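Nonstructural protein 2 (Human rotavirus C, PDB 2GU0) assembles into an octamer that binds single-stranded RNA and probably hydrolyses nucleoside triphosphates and unwinds RNA helices during genome replication in viral factories. Local coordinates at the interface of chains A and B and the interface of chains A and C. Coordinates in Å, arbitrary orientation; residue numbers count along the deposited sequence, not the author numbering. Chains: chain A/B/C, Nonstructural protein 2.

Three patches join neighbouring copies of the octamer. Contact 1 and contact 3 both belong to the A-B interface. Their C-alpha centres lie about 10 Å apart, and they share A:Ile157 at the start of strand 157-160. Helix 24-32 of chain B also serves both, through B:Lys25 in one and B:Thr29 in the other. Contact 2 lies on the two-fold A-C interface, about 32 Å from contact 1 and 25 Å from contact 3. Each chain therefore uses separate surfaces for its two kinds of neighbour, which is consistent with the homooctamer. Contact 1 is centred about 18 Å from the active-site A:His222.

Contact 1: the interface of chains A and B. Residues chain A 120, 122-124, 155-157; chain B 25, 48-49.
B:Tyr49 presents a ring edge to A:Asn122 and points its hydroxyl at A:Asn155. The backbone of A:Asn122 and A:Asp123 lies at the ring edge, in its plane. Ring atom CD2 of B:Tyr49 comes 3.3 Å from the carbonyl O of A:Asn122. The amide plane of A:Asn155 stands 63° from the ring, and its CG is 3.8 Å from CZ of B:Tyr49. One face of the ring is covered within its own chain by CB of B:Lys25, over the centre.

The B:Lys25 chain bends at chi2 (-57°), chi3 and chi4, and this brings its terminal amine NZ beside A:Asp120. NZ of B:Lys25 and carboxylate OD2 of A:Asp120 form a salt bridge at 3.2 Å; as a hydrogen bond it is weak. The other oxygen, OD1 of A:Asp120, takes the backbone N of A:Asn122 at 2.9 Å, from above the carboxylate plane. This bond should help steady the acid. A:Asn122 crosses B:Lys25 at about a right angle, its amide ND2 3.5 Å from CG of the lysine.

A backbone bond runs from N of A:Ile124 to O of B:Leu48 at 3.1 Å. The leucine tip CD1 packs on CD1 of A:Ile157 at 3.5 Å.

Chain A supplies the loop at 120-123, the first residue of 3-10 helix 124-126, and the loop at 155-156 leading into strand 157-160. Chain B supplies helix 24-32 and the loop following strand 44-45.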
# COMPACT_ATOMS: atom_id res chain seq x y z
N ASP A 120 15.05 -20.88 -10.68
CA ASP A 120 13.96 -21.00 -11.66
C ASP A 120 13.43 -22.44 -11.61
O ASP A 120 14.13 -23.39 -11.97
CB ASP A 120 14.46 -20.70 -13.06
CG ASP A 120 13.33 -20.54 -14.05
OD1 ASP A 120 12.27 -21.14 -13.82
OD2 ASP A 120 13.52 -19.82 -15.06
N ASN A 122 11.41 -23.94 -13.44
CA ASN A 122 11.26 -24.53 -14.75
C ASN A 122 12.60 -24.94 -15.34
O ASN A 122 12.65 -25.67 -16.33
CB ASN A 122 10.61 -23.54 -15.70
CG ASN A 122 9.33 -22.97 -15.15
OD1 ASN A 122 8.47 -23.70 -14.67
ND2 ASN A 122 9.19 -21.64 -15.23
N ASP A 123 13.69 -24.47 -14.74
CA ASP A 123 15.01 -24.81 -15.25
C ASP A 123 15.50 -26.13 -14.67
O ASP A 123 15.21 -26.47 -13.54
CB ASP A 123 15.99 -23.68 -14.93
CG ASP A 123 17.35 -23.90 -15.54
OD1 ASP A 123 17.99 -24.93 -15.27
OD2 ASP A 123 17.79 -23.03 -16.31
N ILE A 124 16.26 -26.87 -15.47
CA ILE A 124 16.77 -28.17 -15.05
C ILE A 124 17.72 -28.07 -13.87
O ILE A 124 17.83 -29.01 -13.09
CB ILE A 124 17.52 -28.90 -16.20
CG1 ILE A 124 18.68 -28.04 -16.71
CG2 ILE A 124 16.56 -29.24 -17.33
CD1 ILE A 124 19.45 -28.69 -17.86
N ASN A 155 19.64 -18.62 -18.97
CA ASN A 155 18.34 -19.17 -19.38
C ASN A 155 17.77 -18.50 -20.61
O ASN A 155 17.19 -19.15 -21.48
CB ASN A 155 17.29 -18.90 -18.30
CG ASN A 155 17.27 -19.95 -17.25
OD1 ASN A 155 16.57 -19.82 -16.26
ND2 ASN A 155 18.04 -21.01 -17.46
N ASP A 156 17.87 -17.18 -20.62
CA ASP A 156 17.31 -16.37 -21.67
C ASP A 156 17.60 -16.89 -23.07
O ASP A 156 18.51 -16.41 -23.76
CB ASP A 156 17.82 -14.94 -21.48
CG ASP A 156 16.82 -13.92 -21.91
OD1 ASP A 156 15.65 -14.29 -22.05
OD2 ASP A 156 17.20 -12.76 -22.12
N ILE A 157 16.79 -17.85 -23.51
CA ILE A 157 16.98 -18.44 -24.84
C ILE A 157 16.38 -17.62 -25.96
O ILE A 157 15.16 -17.50 -26.09
CB ILE A 157 16.41 -19.85 -24.90
CG1 ILE A 157 17.23 -20.75 -23.98
CG2 ILE A 157 16.44 -20.36 -26.33
CD1 ILE A 157 16.79 -22.19 -24.00
N LYS B 25 8.18 -21.86 -19.83
CA LYS B 25 9.44 -21.55 -20.49
C LYS B 25 9.64 -22.57 -21.60
O LYS B 25 10.02 -22.22 -22.71
CB LYS B 25 10.61 -21.59 -19.50
CG LYS B 25 10.43 -20.61 -18.36
CD LYS B 25 10.24 -19.19 -18.85
CE LYS B 25 11.57 -18.50 -19.00
NZ LYS B 25 12.26 -18.46 -17.67
N LEU B 48 17.14 -26.74 -21.70
CA LEU B 48 17.11 -26.01 -20.44
C LEU B 48 15.80 -26.09 -19.61
O LEU B 48 15.84 -26.00 -18.37
CB LEU B 48 17.44 -24.54 -20.71
CG LEU B 48 18.82 -24.28 -21.29
CD1 LEU B 48 19.07 -22.78 -21.37
CD2 LEU B 48 19.86 -24.97 -20.42
N TYR B 49 14.66 -26.26 -20.27
CA TYR B 49 13.38 -26.28 -19.55
C TYR B 49 12.55 -27.54 -19.69
O TYR B 49 11.34 -27.53 -19.46
CB TYR B 49 12.52 -25.09 -19.97
CG TYR B 49 13.16 -23.74 -19.75
CD1 TYR B 49 13.40 -22.89 -20.82
CD2 TYR B 49 13.50 -23.30 -18.47
CE1 TYR B 49 13.98 -21.64 -20.63
CE2 TYR B 49 14.08 -22.04 -18.26
CZ TYR B 49 14.31 -21.22 -19.35
OH TYR B 49 14.89 -19.98 -19.20

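Contact 2: the interface of chains A and C. Residues chain A 208, 303, 307; chain C 228, 263, 286.
C:His228 has CG anti to its carbonyl carbon (chi1 -66°), and A:Glu303 has CG anti to its backbone N (chi1 -169°). These torsions lay the glutamate over the imidazole face; the chain runs on extended beyond CG, so that the carboxylate stacks. CG of A:Glu303 sits over the centre of the imidazole, 3.5 Å from the ring centroid, as a CH-pi contact. The carboxylate plane lies only 9° from that of the ring. Its carbon CD lies 3.4 Å from NE2 of C:His228. No hydrogen bond joins the two.

A:Tyr208 comes to the edge of the same imidazole. The modelled closeness of its phenol OH to CD2 is doubtful. Its ring carbon CE1 is 3.6 Å from CD2 of C:His228.

A:Ile307 adds its branches one helical turn on from A:Glu303. CG1 of A:Ile307 lies 3.8 Å from CB of C:His228. The other branch, CG2, lies 3.8 Å from CB of C:Leu286.

Helices 196-209 and 293-307 of chain A meet the start of the helix at C:His228 and helix 285-288 of chain C, with no polar bond in this patch. The two-fold repeats the patch with the chains exchanged; it probably contributes to holding the octamer together.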
# COMPACT_ATOMS: atom_id res chain seq x y z
N TYR A 208 22.11 -12.28 -40.25
CA TYR A 208 20.90 -11.49 -40.40
C TYR A 208 20.26 -11.07 -39.06
O TYR A 208 19.75 -9.95 -38.94
CB TYR A 208 19.89 -12.26 -41.26
CG TYR A 208 18.59 -11.53 -41.46
CD1 TYR A 208 18.50 -10.46 -42.35
CD2 TYR A 208 17.46 -11.89 -40.74
CE1 TYR A 208 17.30 -9.76 -42.50
CE2 TYR A 208 16.27 -11.19 -40.88
CZ TYR A 208 16.19 -10.13 -41.76
OH TYR A 208 15.01 -9.44 -41.88
N GLU A 303 16.80 -12.91 -45.88
CA GLU A 303 16.05 -11.67 -46.03
C GLU A 303 14.98 -11.85 -47.08
O GLU A 303 13.82 -11.50 -46.86
CB GLU A 303 16.96 -10.53 -46.46
CG GLU A 303 16.26 -9.21 -46.35
CD GLU A 303 17.08 -8.06 -46.86
OE1 GLU A 303 18.25 -7.95 -46.45
OE2 GLU A 303 16.55 -7.27 -47.67
N ILE A 307 10.91 -11.91 -46.89
CA ILE A 307 10.07 -10.91 -47.55
C ILE A 307 8.83 -11.53 -48.19
O ILE A 307 7.77 -10.91 -48.21
CB ILE A 307 10.84 -10.14 -48.65
CG1 ILE A 307 11.89 -9.22 -48.02
CG2 ILE A 307 9.86 -9.35 -49.51
CD1 ILE A 307 12.84 -8.62 -49.01
N HIS C 228 11.26 -6.85 -42.83
CA HIS C 228 11.21 -7.47 -44.15
C HIS C 228 10.02 -8.43 -44.23
O HIS C 228 9.36 -8.57 -45.28
CB HIS C 228 12.49 -8.25 -44.43
CG HIS C 228 13.71 -7.39 -44.53
ND1 HIS C 228 13.84 -6.37 -45.45
CD2 HIS C 228 14.87 -7.39 -43.82
CE1 HIS C 228 15.01 -5.79 -45.31
NE2 HIS C 228 15.66 -6.39 -44.33
N HIS C 263 13.88 1.29 -49.95
CA HIS C 263 14.08 -0.11 -50.31
C HIS C 263 13.79 -0.33 -51.79
O HIS C 263 12.67 -0.15 -52.24
CB HIS C 263 13.20 -0.98 -49.43
CG HIS C 263 13.40 -2.45 -49.63
ND1 HIS C 263 12.71 -3.17 -50.58
CD2 HIS C 263 14.20 -3.33 -48.99
CE1 HIS C 263 13.08 -4.44 -50.52
NE2 HIS C 263 13.98 -4.56 -49.56
N LEU C 286 9.69 -7.15 -54.80
CA LEU C 286 10.02 -6.84 -53.41
C LEU C 286 11.30 -7.54 -52.93
O LEU C 286 12.14 -6.93 -52.27
CB LEU C 286 8.86 -7.20 -52.49
CG LEU C 286 7.61 -6.35 -52.71
CD1 LEU C 286 6.44 -6.84 -51.84
CD2 LEU C 286 7.94 -4.90 -52.41

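Contact 3: the interface of chains A and B. Residues chain A 157, 160-161, 165; chain B 29, 33-34, 44-47.
N of B:Lys34 donates a 2.9 Å hydrogen bond to the backbone O of A:Gln160. The side chain of A:Gln160 reaches into chain B, with CG anti to the backbone N (chi1 -177°) and extended beyond.

Its amide ends near B:Tyr44 and B:Thr46, its plane turned 53° from the tyrosine ring. OE1 of A:Gln160 points towards the phenol OH of B:Tyr44, but that separation is modelled too short to trust. On the nitrogen side, NE2 of A:Gln160 gives a weak, nearly straight bond to the backbone O of B:Thr46 at 3.3 Å. It also donates within chain A to OG1 of A:Thr165, 3.2 Å away and 12° out of the amide plane. Together they should help fix the rotation of the amide.

Methyls border the amide: CD1 of B:Ile47 lies 3.8 Å from NE2 of A:Gln160, and CG2 of B:Thr29 3.8 Å from its OE1. A:Ile157 crosses B:Thr29 at about a right angle, its CD1 4.1 Å from CG2. CB of A:Asp161 packs on CD of B:Lys34 at 4.1 Å.

The site lies where strand 157-160 of chain A ends, beside strand 164-170. It meets helix 24-32 of chain B, the segment just after it, and strand 44-45 with its following loop.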
# COMPACT_ATOMS: atom_id res chain seq x y z
N ILE A 157 16.79 -17.85 -23.51
CA ILE A 157 16.98 -18.44 -24.84
C ILE A 157 16.38 -17.62 -25.96
O ILE A 157 15.16 -17.50 -26.09
CB ILE A 157 16.41 -19.85 -24.90
CG1 ILE A 157 17.23 -20.75 -23.98
CG2 ILE A 157 16.44 -20.36 -26.33
CD1 ILE A 157 16.79 -22.19 -24.00
N GLN A 160 17.23 -21.39 -30.88
CA GLN A 160 17.61 -22.77 -30.66
C GLN A 160 17.25 -23.66 -31.82
O GLN A 160 16.08 -23.84 -32.12
CB GLN A 160 16.95 -23.32 -29.41
CG GLN A 160 17.38 -24.76 -29.10
CD GLN A 160 16.79 -25.31 -27.81
OE1 GLN A 160 15.69 -25.85 -27.79
NE2 GLN A 160 17.54 -25.18 -26.72
N ASP A 161 18.25 -24.19 -32.51
CA ASP A 161 17.97 -25.14 -33.56
C ASP A 161 18.49 -26.45 -32.95
O ASP A 161 18.84 -26.47 -31.77
CB ASP A 161 18.70 -24.79 -34.85
CG ASP A 161 20.19 -24.73 -34.69
OD1 ASP A 161 20.76 -25.68 -34.10
OD2 ASP A 161 20.79 -23.74 -35.17
N THR A 165 22.40 -23.09 -29.44
CA THR A 165 21.47 -22.35 -28.61
C THR A 165 22.06 -20.98 -28.34
O THR A 165 23.22 -20.87 -27.96
CB THR A 165 21.23 -23.06 -27.27
OG1 THR A 165 20.56 -24.30 -27.51
CG2 THR A 165 20.36 -22.20 -26.37
N THR B 29 10.15 -21.55 -25.42
CA THR B 29 11.32 -22.00 -26.16
C THR B 29 11.00 -22.75 -27.46
O THR B 29 11.59 -22.47 -28.50
CB THR B 29 12.18 -22.90 -25.26
OG1 THR B 29 12.61 -22.14 -24.13
CG2 THR B 29 13.39 -23.41 -26.00
N ALA B 33 12.05 -21.94 -31.31
CA ALA B 33 13.05 -22.84 -31.88
C ALA B 33 12.81 -23.18 -33.34
O ALA B 33 11.68 -23.14 -33.82
CB ALA B 33 13.13 -24.13 -31.06
N LYS B 34 13.89 -23.52 -34.03
CA LYS B 34 13.85 -23.91 -35.44
C LYS B 34 13.85 -25.43 -35.51
O LYS B 34 14.86 -26.08 -35.22
CB LYS B 34 15.08 -23.41 -36.19
CG LYS B 34 15.23 -24.08 -37.53
CD LYS B 34 16.58 -23.81 -38.17
CE LYS B 34 16.64 -24.43 -39.56
NZ LYS B 34 17.85 -23.95 -40.28
N TYR B 44 9.14 -31.76 -28.20
CA TYR B 44 10.38 -31.02 -28.37
C TYR B 44 11.23 -30.86 -27.11
O TYR B 44 10.76 -30.38 -26.08
CB TYR B 44 10.08 -29.64 -28.92
CG TYR B 44 11.31 -28.81 -29.13
CD1 TYR B 44 12.21 -29.15 -30.13
CD2 TYR B 44 11.57 -27.70 -28.34
CE1 TYR B 44 13.35 -28.40 -30.35
CE2 TYR B 44 12.72 -26.93 -28.55
CZ TYR B 44 13.61 -27.30 -29.56
OH TYR B 44 14.73 -26.58 -29.82
N ASP B 45 12.50 -31.24 -27.20
CA ASP B 45 13.37 -31.10 -26.04
C ASP B 45 14.03 -29.72 -26.02
O ASP B 45 14.84 -29.37 -26.87
CB ASP B 45 14.41 -32.21 -25.99
CG ASP B 45 15.26 -32.12 -24.75
OD1 ASP B 45 14.79 -31.51 -23.77
OD2 ASP B 45 16.39 -32.65 -24.74
N THR B 46 13.66 -28.96 -25.00
CA THR B 46 14.12 -27.61 -24.75
C THR B 46 15.51 -27.55 -24.11
O THR B 46 16.14 -26.48 -24.03
CB THR B 46 13.07 -26.93 -23.85
OG1 THR B 46 12.07 -26.33 -24.67
CG2 THR B 46 13.68 -25.91 -22.97
N ILE B 47 15.99 -28.71 -23.66
CA ILE B 47 17.28 -28.80 -23.00
C ILE B 47 17.25 -28.06 -21.67
O ILE B 47 17.30 -28.68 -20.61
CB ILE B 47 18.41 -28.24 -23.88
CG1 ILE B 47 18.33 -28.85 -25.28
CG2 ILE B 47 19.76 -28.58 -23.28
CD1 ILE B 47 19.42 -28.41 -26.22